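Local coordinates for putative SnoaL-like polyketide cyclase (Jannaschia sp., PDB 3KKG) that probably acts as a lyase or cyclase of the SnoaL-like polyketide cyclase family, at the interface of chains A and B. Numbering follows the deposited sequence. Chains: chain A/B, Putative SnoaL-like polyketide cyclase.

The interface of chains A and B. Residues chain A 46, 113-114, 130-132; chain B 46, 114, 130-132.
The ring of B:Phe130 carries the carbonyl O of A:Phe130 over one face, 4.3 Å above the ring plane and displaced toward the rim, and the ring of A:Phe130 receives B:Phe130 O in the same way. The imidazole of each His46 has the carbonyl carbon of Thr131 of its own chain at its edge, in plane. Both phenylalanines lie on strand 123-131 of the SnoaL-like fold, and the strand meets its twin from the other chain across a two-fold axis; this dimer may or may not be the biological one. The two phenylalanine side chains run antiparallel past each other, meeting at their CB atoms, 3.7 Å apart, rather than by stacked rings. With CG anti to the carbonyl carbon (chi1 -59°), each ring extends along the partner chain: one rim, through CD1 of B:Phe130, lies 3.7 Å from CG1 of A:Val114, while the other, through CE2, lies 3.9 Å from CA of A:Thr131. CG1 of A:Val114 also meets its B:Val114 twin tip to tip. An alanine in place of B:Phe130 would probably open a gap beside A:Val114 and A:Thr131, taking from A:Val114 CG1 its aromatic neighbour. The side chain of A:Asp132 crosses that of B:His46 at about a right angle, its OD2 3.3 Å from CB, with the carboxylate and imidazole planes 50° apart; this is a contact with the methylene, not a salt bridge. The imidazole is turned to its own chain, where B:Thr131 N donates to B:His46 NE2 over 2.9 Å, nearly straight but tilted 33° out of the ring plane. Water 1 bridges the chains, 2.6 Å from the carbonyl O of both A:Thr131 and B:Thr131.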
loop_
_atom_site.group_PDB
_atom_site.type_symbol
_atom_site.label_atom_id
_atom_site.label_comp_id
_atom_site.label_asym_id
_atom_site.label_seq_id
_atom_site.Cartn_x
_atom_site.Cartn_y
_atom_site.Cartn_z
ATOM N N HIS A 46 -3.166 6.727 4.209
ATOM C CA HIS A 46 -4.019 6.476 3.056
ATOM C C HIS A 46 -4.025 7.768 2.186
ATOM O O HIS A 46 -2.974 8.257 1.795
ATOM C CB HIS A 46 -5.409 5.964 3.509
ATOM C CG HIS A 46 -5.344 4.668 4.245
ATOM N ND1 HIS A 46 -5.067 4.610 5.595
ATOM C CD2 HIS A 46 -5.352 3.382 3.815
ATOM C CE1 HIS A 46 -4.951 3.333 5.960
ATOM N NE2 HIS A 46 -5.111 2.577 4.897
ATOM N N ASP A 113 -0.563 -4.863 5.474
ATOM C CA ASP A 113 -0.362 -3.445 5.288
ATOM C C ASP A 113 0.900 -3.210 4.505
ATOM O O ASP A 113 1.658 -4.150 4.184
ATOM C CB ASP A 113 -0.450 -2.703 6.575
ATOM C CG ASP A 113 0.736 -2.803 7.455
ATOM O OD1 ASP A 113 1.735 -3.460 7.118
ATOM O OD2 ASP A 113 0.671 -2.236 8.581
ATOM N N VAL A 114 1.164 -1.964 4.215
ATOM C CA VAL A 114 2.414 -1.531 3.552
ATOM C C VAL A 114 2.734 -0.120 3.994
ATOM O O VAL A 114 1.873 0.759 4.083
ATOM C CB VAL A 114 2.311 -1.644 2.041
ATOM C CG1 VAL A 114 1.210 -0.805 1.468
ATOM C CG2 VAL A 114 3.678 -1.243 1.419
ATOM N N PHE A 130 -0.670 2.362 3.921
ATOM C CA PHE A 130 -1.943 1.756 3.555
ATOM C C PHE A 130 -2.160 0.453 4.274
ATOM O O PHE A 130 -1.245 -0.372 4.357
ATOM C CB PHE A 130 -2.032 1.393 2.081
ATOM C CG PHE A 130 -1.855 2.528 1.127
ATOM C CD1 PHE A 130 -0.613 2.928 0.710
ATOM C CD2 PHE A 130 -2.954 3.163 0.553
ATOM C CE1 PHE A 130 -0.463 3.990 -0.214
ATOM C CE2 PHE A 130 -2.822 4.181 -0.371
ATOM C CZ PHE A 130 -1.608 4.591 -0.741
ATOM N N THR A 131 -3.381 0.201 4.720
ATOM C CA THR A 131 -3.892 -1.136 5.042
ATOM C C THR A 131 -5.207 -1.349 4.343
ATOM O O THR A 131 -5.610 -0.555 3.522
ATOM C CB THR A 131 -3.904 -1.364 6.555
ATOM O OG1 THR A 131 -4.217 -2.754 6.817
ATOM C CG2 THR A 131 -4.946 -0.512 7.289
ATOM N N ASP A 132 -5.940 -2.411 4.711
ATOM C CA ASP A 132 -7.315 -2.545 4.201
ATOM C C ASP A 132 -8.236 -1.896 5.239
ATOM O O ASP A 132 -8.888 -2.520 6.068
ATOM C CB ASP A 132 -7.694 -4.005 4.029
ATOM C CG ASP A 132 -8.996 -4.154 3.248
ATOM O OD1 ASP A 132 -9.765 -3.158 3.130
ATOM O OD2 ASP A 132 -9.289 -5.283 2.783
ATOM N N HIS B 46 -6.236 -5.604 -1.642
ATOM C CA HIS B 46 -6.317 -5.242 -0.234
ATOM C C HIS B 46 -6.168 -6.551 0.597
ATOM O O HIS B 46 -5.201 -7.281 0.437
ATOM C CB HIS B 46 -7.595 -4.411 0.041
ATOM C CG HIS B 46 -7.625 -3.120 -0.704
ATOM N ND1 HIS B 46 -8.058 -3.043 -2.012
ATOM C CD2 HIS B 46 -7.134 -1.891 -0.406
ATOM C CE1 HIS B 46 -7.864 -1.803 -2.461
ATOM N NE2 HIS B 46 -7.298 -1.095 -1.509
ATOM N N VAL B 114 -0.709 1.910 -4.340
ATOM C CA VAL B 114 0.575 1.174 -4.368
ATOM C C VAL B 114 0.311 -0.244 -4.825
ATOM O O VAL B 114 -0.647 -0.906 -4.418
ATOM C CB VAL B 114 1.271 1.216 -3.020
ATOM C CG1 VAL B 114 0.453 0.606 -1.922
ATOM C CG2 VAL B 114 2.639 0.489 -3.144
ATOM N N PHE B 130 -3.045 -1.919 -2.907
ATOM C CA PHE B 130 -3.794 -1.071 -1.989
ATOM C C PHE B 130 -4.050 0.288 -2.578
ATOM O O PHE B 130 -3.145 0.896 -3.159
ATOM C CB PHE B 130 -3.050 -0.786 -0.694
ATOM C CG PHE B 130 -2.672 -1.988 0.109
ATOM C CD1 PHE B 130 -1.511 -2.674 -0.130
ATOM C CD2 PHE B 130 -3.444 -2.399 1.194
ATOM C CE1 PHE B 130 -1.155 -3.797 0.656
ATOM C CE2 PHE B 130 -3.093 -3.474 1.986
ATOM C CZ PHE B 130 -1.981 -4.163 1.721
ATOM N N THR B 131 -5.241 0.829 -2.367
ATOM C CA THR B 131 -5.536 2.262 -2.468
ATOM C C THR B 131 -6.239 2.716 -1.218
ATOM O O THR B 131 -6.339 1.982 -0.260
ATOM C CB THR B 131 -6.255 2.577 -3.781
ATOM O OG1 THR B 131 -6.344 4.015 -3.934
ATOM C CG2 THR B 131 -7.682 2.020 -3.842
ATOM N N ASP B 132 -6.805 3.933 -1.232
ATOM C CA ASP B 132 -7.670 4.334 -0.110
ATOM C C ASP B 132 -9.104 3.966 -0.505
ATOM O O ASP B 132 -9.928 4.767 -0.931
ATOM C CB ASP B 132 -7.581 5.829 0.141
ATOM C CG ASP B 132 -8.246 6.213 1.460
ATOM O OD1 ASP B 132 -9.049 5.405 2.006
ATOM O OD2 ASP B 132 -8.011 7.349 1.940
HETATM O O HOH W 1 -7.183 0.884 1.980
#